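Local coordinates for protein neurotoxin (Clostridium botulinum, PDB 2QN0) that probably cleaves SNARE proteins as the zinc-dependent light-chain protease of botulinum neurotoxin serotype C1, with a dual substrate specificity, at residues Arg38-Ile43 and Arg109-Ile114; Asn134-Lys139 and Ile152-Ile157. All blocks are in the same frame, centred on the assembly; numbering follows the deposited sequence.

How the contacts relate
From the N terminus, strand 34-38 runs into the loop 38-43 and the chain returns as strand 43-46. After a 65-residue excursion that includes helix 80-97, the end of helix 101-112 returns to that loop, and contact 1 closes the excursion. Contact 2 opens only afterwards: strands 136-141 and 146-152 form a hairpin at one margin of the mixed sheet, closed at its base by V136 and I152, and the chain then crosses to strand 156-159 beside strand 43-46. The two contacts therefore follow in series, neither enclosing the other. They meet at S155, whose N lies 2.8 Å from N42 O, a probable hydrogen bond, with S155 CB packed against L110 O.

Contact 1: Arg38-Ile43 and Arg109-Ile114; sequences RITGNI and RLSTDI
S111, in the last turn of helix 101-112, faces the loop 38-43 with its CB, and T40 O, T40 CG2 and I43 CG1 all lie on one side of that carbon. T40 O is 3.5 Å from S111 CB, and T40 CG2 touches it more loosely, at 4.0 Å. I43 CG1 stands anti to its own carbonyl carbon (chi1 -62°); CG1 and CD1 both lie 3.8 Å from S111 CB, and CD1 goes on to L110 CB at 4.0 Å, the I43 and L110 side chains crossing obliquely. The hydroxyl of S111 turns back to its own helix, bonding I107 O; a water also donates to S111 OG and is 2.9 Å from T40 OG1. Within the loop, I39 and T40 both face I43 as a classic beta bulge, and the type II' turn from T40 to I43 presents the N-H of N42 to the helix end: N42 N donates to S111 O at 3.0 Å, tilted 16° from the carbonyl plane. I114 CG2 flanks N42 OD1. Behind the turn, R38 NH1 donates to G41 O, which lies in the guanidinium plane, though the donor stands 41° above the carbonyl plane. L110 also packs on L231, M235 and L238 of the zinc-bearing helix 223-238. The direct polar link is thus backbone to backbone, N42 N to S111 O near the helix end. N42 OD1, 3.3 Å from S111 O, makes no bond to that fellow acceptor; a second water instead serves it, donating also to T112 O.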
ATOM      1  N   ARG A  38     -14.519   6.222   1.905  1.00 15.51           N
ATOM      2  CA  ARG A  38     -14.412   4.864   1.369  1.00 15.08           C
ATOM      3  C   ARG A  38     -14.185   4.899  -0.142  1.00 17.51           C
ATOM      4  O   ARG A  38     -15.078   5.277  -0.904  1.00 18.60           O
ATOM      5  CB  ARG A  38     -15.687   4.066   1.683  1.00 16.35           C
ATOM      6  CG  ARG A  38     -15.605   2.571   1.340  1.00 16.21           C
ATOM      7  CD  ARG A  38     -16.999   1.954   1.145  1.00 16.95           C
ATOM      8  NE  ARG A  38     -17.845   2.047   2.336  1.00 16.80           N
ATOM      9  CZ  ARG A  38     -17.830   1.180   3.346  1.00 19.86           C
ATOM     10  NH1 ARG A  38     -17.009   0.138   3.323  1.00 18.78           N
ATOM     11  NH2 ARG A  38     -18.644   1.354   4.381  1.00 17.62           N
ATOM     12  N   ILE A  39     -12.986   4.515  -0.575  1.00 15.99           N
ATOM     13  CA  ILE A  39     -12.662   4.495  -1.999  1.00 17.25           C
ATOM     14  C   ILE A  39     -13.539   3.442  -2.669  1.00 17.52           C
ATOM     15  O   ILE A  39     -14.204   3.705  -3.673  1.00 16.71           O
ATOM     16  CB  ILE A  39     -11.165   4.151  -2.224  1.00 17.62           C
ATOM     17  CG1 ILE A  39     -10.291   5.232  -1.585  1.00 21.67           C
ATOM     18  CG2 ILE A  39     -10.874   4.018  -3.717  1.00 19.64           C
ATOM     19  CD1 ILE A  39      -8.797   4.990  -1.721  1.00 22.72           C
ATOM     20  N   THR A  40     -13.528   2.241  -2.102  1.00 16.34           N
ATOM     21  CA  THR A  40     -14.345   1.138  -2.589  1.00 17.41           C
ATOM     22  C   THR A  40     -14.199  -0.017  -1.607  1.00 16.45           C
ATOM     23  O   THR A  40     -13.122  -0.240  -1.060  1.00 16.03           O
ATOM     24  CB  THR A  40     -13.929   0.682  -4.009  1.00 19.00           C
ATOM     25  OG1 THR A  40     -14.850  -0.315  -4.472  1.00 20.60           O
ATOM     26  CG2 THR A  40     -12.523   0.101  -4.010  1.00 18.31           C
ATOM     27  N   GLY A  41     -15.290  -0.731  -1.356  1.00 15.86           N
ATOM     28  CA  GLY A  41     -15.228  -1.844  -0.428  1.00 14.65           C
ATOM     29  C   GLY A  41     -14.567  -1.505   0.897  1.00 16.81           C
ATOM     30  O   GLY A  41     -14.931  -0.528   1.558  1.00 16.86           O
ATOM     31  N   ASN A  42     -13.573  -2.302   1.279  1.00 14.17           N
ATOM     32  CA  ASN A  42     -12.887  -2.105   2.546  1.00 15.77           C
ATOM     33  C   ASN A  42     -11.606  -1.274   2.462  1.00 16.34           C
ATOM     34  O   ASN A  42     -10.741  -1.371   3.328  1.00 15.47           O
ATOM     35  CB  ASN A  42     -12.598  -3.469   3.177  1.00 18.62           C
ATOM     36  CG  ASN A  42     -13.865  -4.289   3.398  1.00 19.12           C
ATOM     37  OD1 ASN A  42     -13.888  -5.495   3.155  1.00 21.46           O
ATOM     38  ND2 ASN A  42     -14.921  -3.633   3.869  1.00 16.71           N
ATOM     39  N   ILE A  43     -11.487  -0.461   1.417  1.00 14.59           N
ATOM     40  CA  ILE A  43     -10.326   0.412   1.263  1.00 13.02           C
ATOM     41  C   ILE A  43     -10.781   1.838   1.579  1.00 15.01           C
ATOM     42  O   ILE A  43     -11.671   2.372   0.916  1.00 16.00           O
ATOM     43  CB  ILE A  43      -9.776   0.405  -0.174  1.00 13.87           C
ATOM     44  CG1 ILE A  43      -9.299  -1.002  -0.556  1.00 13.99           C
ATOM     45  CG2 ILE A  43      -8.610   1.398  -0.279  1.00 14.80           C
ATOM     46  CD1 ILE A  43      -8.816  -1.106  -1.997  1.00 14.20           C
ATOM     47  N   ARG A 109      -9.361  -7.615  -4.772  1.00 14.60           N
ATOM     48  CA  ARG A 109      -8.878  -8.424  -3.661  1.00 14.60           C
ATOM     49  C   ARG A 109      -8.684  -7.620  -2.383  1.00 15.04           C
ATOM     50  O   ARG A 109      -9.156  -8.012  -1.317  1.00 13.38           O
ATOM     51  CB  ARG A 109      -7.576  -9.129  -4.049  1.00 16.00           C
ATOM     52  CG  ARG A 109      -7.755 -10.070  -5.232  1.00 18.60           C
ATOM     53  CD  ARG A 109      -6.530 -10.929  -5.475  1.00 25.93           C
ATOM     54  NE  ARG A 109      -6.664 -11.675  -6.723  1.00 28.96           N
ATOM     55  CZ  ARG A 109      -5.851 -12.653  -7.108  1.00 29.74           C
ATOM     56  NH1 ARG A 109      -4.835 -13.019  -6.339  1.00 30.97           N
ATOM     57  NH2 ARG A 109      -6.050 -13.255  -8.273  1.00 31.54           N
ATOM     58  N   LEU A 110      -7.993  -6.491  -2.483  1.00 14.13           N
ATOM     59  CA  LEU A 110      -7.757  -5.659  -1.308  1.00 14.75           C
ATOM     60  C   LEU A 110      -9.033  -5.086  -0.689  1.00 14.08           C
ATOM     61  O   LEU A 110      -9.094  -4.864   0.519  1.00 14.78           O
ATOM     62  CB  LEU A 110      -6.812  -4.508  -1.657  1.00 12.83           C
ATOM     63  CG  LEU A 110      -5.344  -4.887  -1.871  1.00 13.24           C
ATOM     64  CD1 LEU A 110      -4.559  -3.660  -2.318  1.00 12.70           C
ATOM     65  CD2 LEU A 110      -4.768  -5.444  -0.574  1.00 13.33           C
ATOM     66  N   SER A 111     -10.048  -4.852  -1.512  1.00 14.97           N
ATOM     67  CA  SER A 111     -11.289  -4.269  -1.015  1.00 14.81           C
ATOM     68  C   SER A 111     -12.354  -5.288  -0.655  1.00 16.28           C
ATOM     69  O   SER A 111     -13.391  -4.920  -0.107  1.00 15.55           O
ATOM     70  CB  SER A 111     -11.864  -3.297  -2.052  1.00 14.76           C
ATOM     71  OG  SER A 111     -12.327  -3.988  -3.199  1.00 15.39           O
ATOM     72  N   THR A 112     -12.099  -6.563  -0.945  1.00 15.58           N
ATOM     73  CA  THR A 112     -13.071  -7.616  -0.662  1.00 15.74           C
ATOM     74  C   THR A 112     -12.617  -8.638   0.378  1.00 16.32           C
ATOM     75  O   THR A 112     -13.351  -8.928   1.321  1.00 15.98           O
ATOM     76  CB  THR A 112     -13.445  -8.370  -1.953  1.00 17.48           C
ATOM     77  OG1 THR A 112     -13.928  -7.433  -2.924  1.00 22.50           O
ATOM     78  CG2 THR A 112     -14.526  -9.402  -1.672  1.00 21.06           C
ATOM     79  N   ASP A 113     -11.425  -9.204   0.207  1.00 14.92           N
ATOM     80  CA  ASP A 113     -10.942 -10.186   1.175  1.00 16.12           C
ATOM     81  C   ASP A 113     -10.534  -9.488   2.460  1.00 16.79           C
ATOM     82  O   ASP A 113     -10.077  -8.347   2.437  1.00 18.46           O
ATOM     83  CB  ASP A 113      -9.774 -10.996   0.606  1.00 16.37           C
ATOM     84  CG  ASP A 113     -10.229 -12.022  -0.418  1.00 20.69           C
ATOM     85  OD1 ASP A 113     -11.364 -12.523  -0.283  1.00 22.70           O
ATOM     86  OD2 ASP A 113      -9.460 -12.342  -1.345  1.00 22.90           O
ATOM     87  N   ILE A 114     -10.699 -10.175   3.584  1.00 16.72           N
ATOM     88  CA  ILE A 114     -10.381  -9.584   4.874  1.00 16.02           C
ATOM     89  C   ILE A 114      -9.341 -10.355   5.681  1.00 16.54           C
ATOM     90  O   ILE A 114      -9.076 -11.529   5.424  1.00 17.57           O
ATOM     91  CB  ILE A 114     -11.646  -9.489   5.754  1.00 17.53           C
ATOM     92  CG1 ILE A 114     -12.135 -10.899   6.104  1.00 16.87           C
ATOM     93  CG2 ILE A 114     -12.750  -8.741   5.009  1.00 16.75           C
ATOM     94  CD1 ILE A 114     -13.131 -10.940   7.254  1.00 21.24           C
TER
HETATM   95  O   HOH W   1     -14.839  -3.081  -3.762  1.00 20.95           O
HETATM   96  O   HOH W   2     -15.812  -7.660   2.751  1.00 40.65           O

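Contact 2: Asn134-Lys139 and Ile152-Ile157; sequences NSVDVK and INPSVI
V136 and I152 form an antiparallel hydrogen-bonded pair, V136 N donating to I152 O at 2.9 Å, nearly along the C=O axis, and I152 N to V136 O at 3.0 Å. Their side chains lie on the same face of the sheet, where V136 CG2 presses on I152 CG1 at 3.4 Å, tighter than usual van der Waals contact. Both atoms sit between their own backbone N and carbonyl carbon (I152 chi1 59°), which brings them together. I152 CG2 meets V138 CG2 at 3.8 Å, the side chains crossing at about a right angle. V136 CG2 also touches P154 CD, V136 CG1 reaches I157 CD1 at 4.3 Å, and L22 packs against V136, V138 and I152. Past the pair, N153 OD1 stands 3.3 Å from S135 CB, while N153 ND2 bonds F129 O and S135 OG bonds D130. N134 O receives a CA-H contact from N153, and a water donates to it and to P154 O. Two backbone bonds thus hold the last pair at the base of a beta hairpin, with V138 continuing the ladder to G150; I157, and W44 packing on I152 and P154, join that base to strands 156-159 and 43-46 through apolar contacts.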
ATOM      1  N   ASN A 134      -7.311  -4.158  13.964  1.00 16.15           N
ATOM      2  CA  ASN A 134      -8.146  -4.469  12.805  1.00 16.66           C
ATOM      3  C   ASN A 134      -9.463  -3.700  12.768  1.00 17.38           C
ATOM      4  O   ASN A 134     -10.065  -3.548  11.701  1.00 16.45           O
ATOM      5  CB  ASN A 134      -8.429  -5.971  12.738  1.00 17.50           C
ATOM      6  CG  ASN A 134      -7.244  -6.770  12.222  1.00 17.96           C
ATOM      7  OD1 ASN A 134      -6.215  -6.208  11.841  1.00 16.81           O
ATOM      8  ND2 ASN A 134      -7.388  -8.091  12.200  1.00 17.12           N
ATOM      9  N   SER A 135      -9.926  -3.231  13.922  1.00 18.19           N
ATOM     10  CA  SER A 135     -11.169  -2.465  13.954  1.00 18.37           C
ATOM     11  C   SER A 135     -10.855  -1.037  14.386  1.00 21.26           C
ATOM     12  O   SER A 135      -9.989  -0.815  15.228  1.00 21.58           O
ATOM     13  CB  SER A 135     -12.183  -3.111  14.912  1.00 19.83           C
ATOM     14  OG  SER A 135     -11.751  -3.064  16.258  1.00 20.03           O
ATOM     15  N   VAL A 136     -11.540  -0.068  13.785  1.00 20.56           N
ATOM     16  CA  VAL A 136     -11.313   1.331  14.119  1.00 20.79           C
ATOM     17  C   VAL A 136     -12.615   1.976  14.576  1.00 20.43           C
ATOM     18  O   VAL A 136     -13.686   1.670  14.050  1.00 19.77           O
ATOM     19  CB  VAL A 136     -10.738   2.116  12.909  1.00 21.68           C
ATOM     20  CG1 VAL A 136      -9.424   1.479  12.455  1.00 23.04           C
ATOM     21  CG2 VAL A 136     -11.734   2.138  11.772  1.00 25.08           C
ATOM     22  N   ASP A 137     -12.519   2.866  15.560  1.00 21.68           N
ATOM     23  CA  ASP A 137     -13.703   3.533  16.092  1.00 21.98           C
ATOM     24  C   ASP A 137     -14.313   4.570  15.162  1.00 22.25           C
ATOM     25  O   ASP A 137     -13.602   5.338  14.508  1.00 21.35           O
ATOM     26  CB  ASP A 137     -13.395   4.238  17.420  1.00 23.31           C
ATOM     27  CG  ASP A 137     -12.960   3.288  18.510  1.00 26.27           C
ATOM     28  OD1 ASP A 137     -13.294   2.086  18.437  1.00 28.03           O
ATOM     29  OD2 ASP A 137     -12.295   3.758  19.455  1.00 30.14           O
ATOM     30  N   VAL A 138     -15.639   4.576  15.114  1.00 21.73           N
ATOM     31  CA  VAL A 138     -16.379   5.556  14.330  1.00 22.14           C
ATOM     32  C   VAL A 138     -16.892   6.518  15.400  1.00 23.99           C
ATOM     33  O   VAL A 138     -17.511   6.090  16.376  1.00 23.57           O
ATOM     34  CB  VAL A 138     -17.573   4.915  13.594  1.00 22.19           C
ATOM     35  CG1 VAL A 138     -18.366   5.984  12.849  1.00 21.65           C
ATOM     36  CG2 VAL A 138     -17.074   3.863  12.619  1.00 20.14           C
ATOM     37  N   LYS A 139     -16.610   7.807  15.236  1.00 25.02           N
ATOM     38  CA  LYS A 139     -17.040   8.809  16.206  1.00 28.23           C
ATOM     39  C   LYS A 139     -17.943   9.854  15.565  1.00 29.81           C
ATOM     40  O   LYS A 139     -17.866  10.110  14.362  1.00 27.42           O
ATOM     41  CB  LYS A 139     -15.831   9.533  16.807  1.00 29.94           C
ATOM     42  CG  LYS A 139     -14.779   8.643  17.454  1.00 34.36           C
ATOM     43  CD  LYS A 139     -15.224   8.125  18.799  1.00 38.30           C
ATOM     44  CE  LYS A 139     -14.093   7.390  19.509  1.00 39.80           C
ATOM     45  NZ  LYS A 139     -12.952   8.287  19.844  1.00 40.53           N
ATOM     46  N   ILE A 152     -15.607   0.092  12.404  1.00 19.75           N
ATOM     47  CA  ILE A 152     -15.565  -0.547  11.097  1.00 17.74           C
ATOM     48  C   ILE A 152     -14.237  -1.297  10.991  1.00 16.43           C
ATOM     49  O   ILE A 152     -13.319  -1.062  11.776  1.00 16.58           O
ATOM     50  CB  ILE A 152     -15.668   0.468   9.929  1.00 18.43           C
ATOM     51  CG1 ILE A 152     -14.528   1.484   9.997  1.00 16.79           C
ATOM     52  CG2 ILE A 152     -17.026   1.166   9.967  1.00 20.90           C
ATOM     53  CD1 ILE A 152     -14.387   2.319   8.726  1.00 18.39           C
ATOM     54  N   ASN A 153     -14.151  -2.199  10.023  1.00 16.23           N
ATOM     55  CA  ASN A 153     -12.943  -2.991   9.826  1.00 16.13           C
ATOM     56  C   ASN A 153     -12.347  -2.778   8.441  1.00 15.56           C
ATOM     57  O   ASN A 153     -12.580  -3.565   7.526  1.00 16.23           O
ATOM     58  CB  ASN A 153     -13.252  -4.478  10.025  1.00 16.38           C
ATOM     59  CG  ASN A 153     -13.299  -4.880  11.487  1.00 19.16           C
ATOM     60  OD1 ASN A 153     -13.933  -4.218  12.312  1.00 19.68           O
ATOM     61  ND2 ASN A 153     -12.632  -5.979  11.814  1.00 16.13           N
ATOM     62  N   PRO A 154     -11.577  -1.696   8.265  1.00 16.15           N
ATOM     63  CA  PRO A 154     -10.971  -1.452   6.956  1.00 15.70           C
ATOM     64  C   PRO A 154      -9.914  -2.532   6.731  1.00 17.03           C
ATOM     65  O   PRO A 154      -9.387  -3.093   7.694  1.00 16.29           O
ATOM     66  CB  PRO A 154     -10.304  -0.080   7.122  1.00 15.94           C
ATOM     67  CG  PRO A 154     -11.023   0.546   8.287  1.00 15.92           C
ATOM     68  CD  PRO A 154     -11.242  -0.621   9.213  1.00 16.07           C
ATOM     69  N   SER A 155      -9.614  -2.841   5.476  1.00 16.06           N
ATOM     70  CA  SER A 155      -8.560  -3.807   5.189  1.00 15.62           C
ATOM     71  C   SER A 155      -7.315  -2.984   4.878  1.00 16.25           C
ATOM     72  O   SER A 155      -6.189  -3.385   5.177  1.00 14.30           O
ATOM     73  CB  SER A 155      -8.919  -4.682   3.989  1.00 14.64           C
ATOM     74  OG  SER A 155      -9.887  -5.650   4.353  1.00 14.66           O
ATOM     75  N   VAL A 156      -7.543  -1.816   4.286  1.00 14.93           N
ATOM     76  CA  VAL A 156      -6.467  -0.903   3.929  1.00 14.21           C
ATOM     77  C   VAL A 156      -6.899   0.540   4.159  1.00 15.62           C
ATOM     78  O   VAL A 156      -7.996   0.939   3.767  1.00 15.39           O
ATOM     79  CB  VAL A 156      -6.076  -1.031   2.437  1.00 15.50           C
ATOM     80  CG1 VAL A 156      -4.968  -0.028   2.104  1.00 17.00           C
ATOM     81  CG2 VAL A 156      -5.624  -2.451   2.123  1.00 16.57           C
ATOM     82  N   ILE A 157      -6.044   1.312   4.819  1.00 14.77           N
ATOM     83  CA  ILE A 157      -6.316   2.729   5.027  1.00 15.11           C
ATOM     84  C   ILE A 157      -5.160   3.490   4.393  1.00 15.23           C
ATOM     85  O   ILE A 157      -4.002   3.300   4.767  1.00 17.16           O
ATOM     86  CB  ILE A 157      -6.366   3.123   6.517  1.00 15.52           C
ATOM     87  CG1 ILE A 157      -7.507   2.394   7.225  1.00 14.29           C
ATOM     88  CG2 ILE A 157      -6.560   4.641   6.640  1.00 17.49           C
ATOM     89  CD1 ILE A 157      -7.600   2.718   8.709  1.00 16.69           C
TER
HETATM   90  O   HOH W   3      -9.124  -5.037   9.643  1.00 16.77           O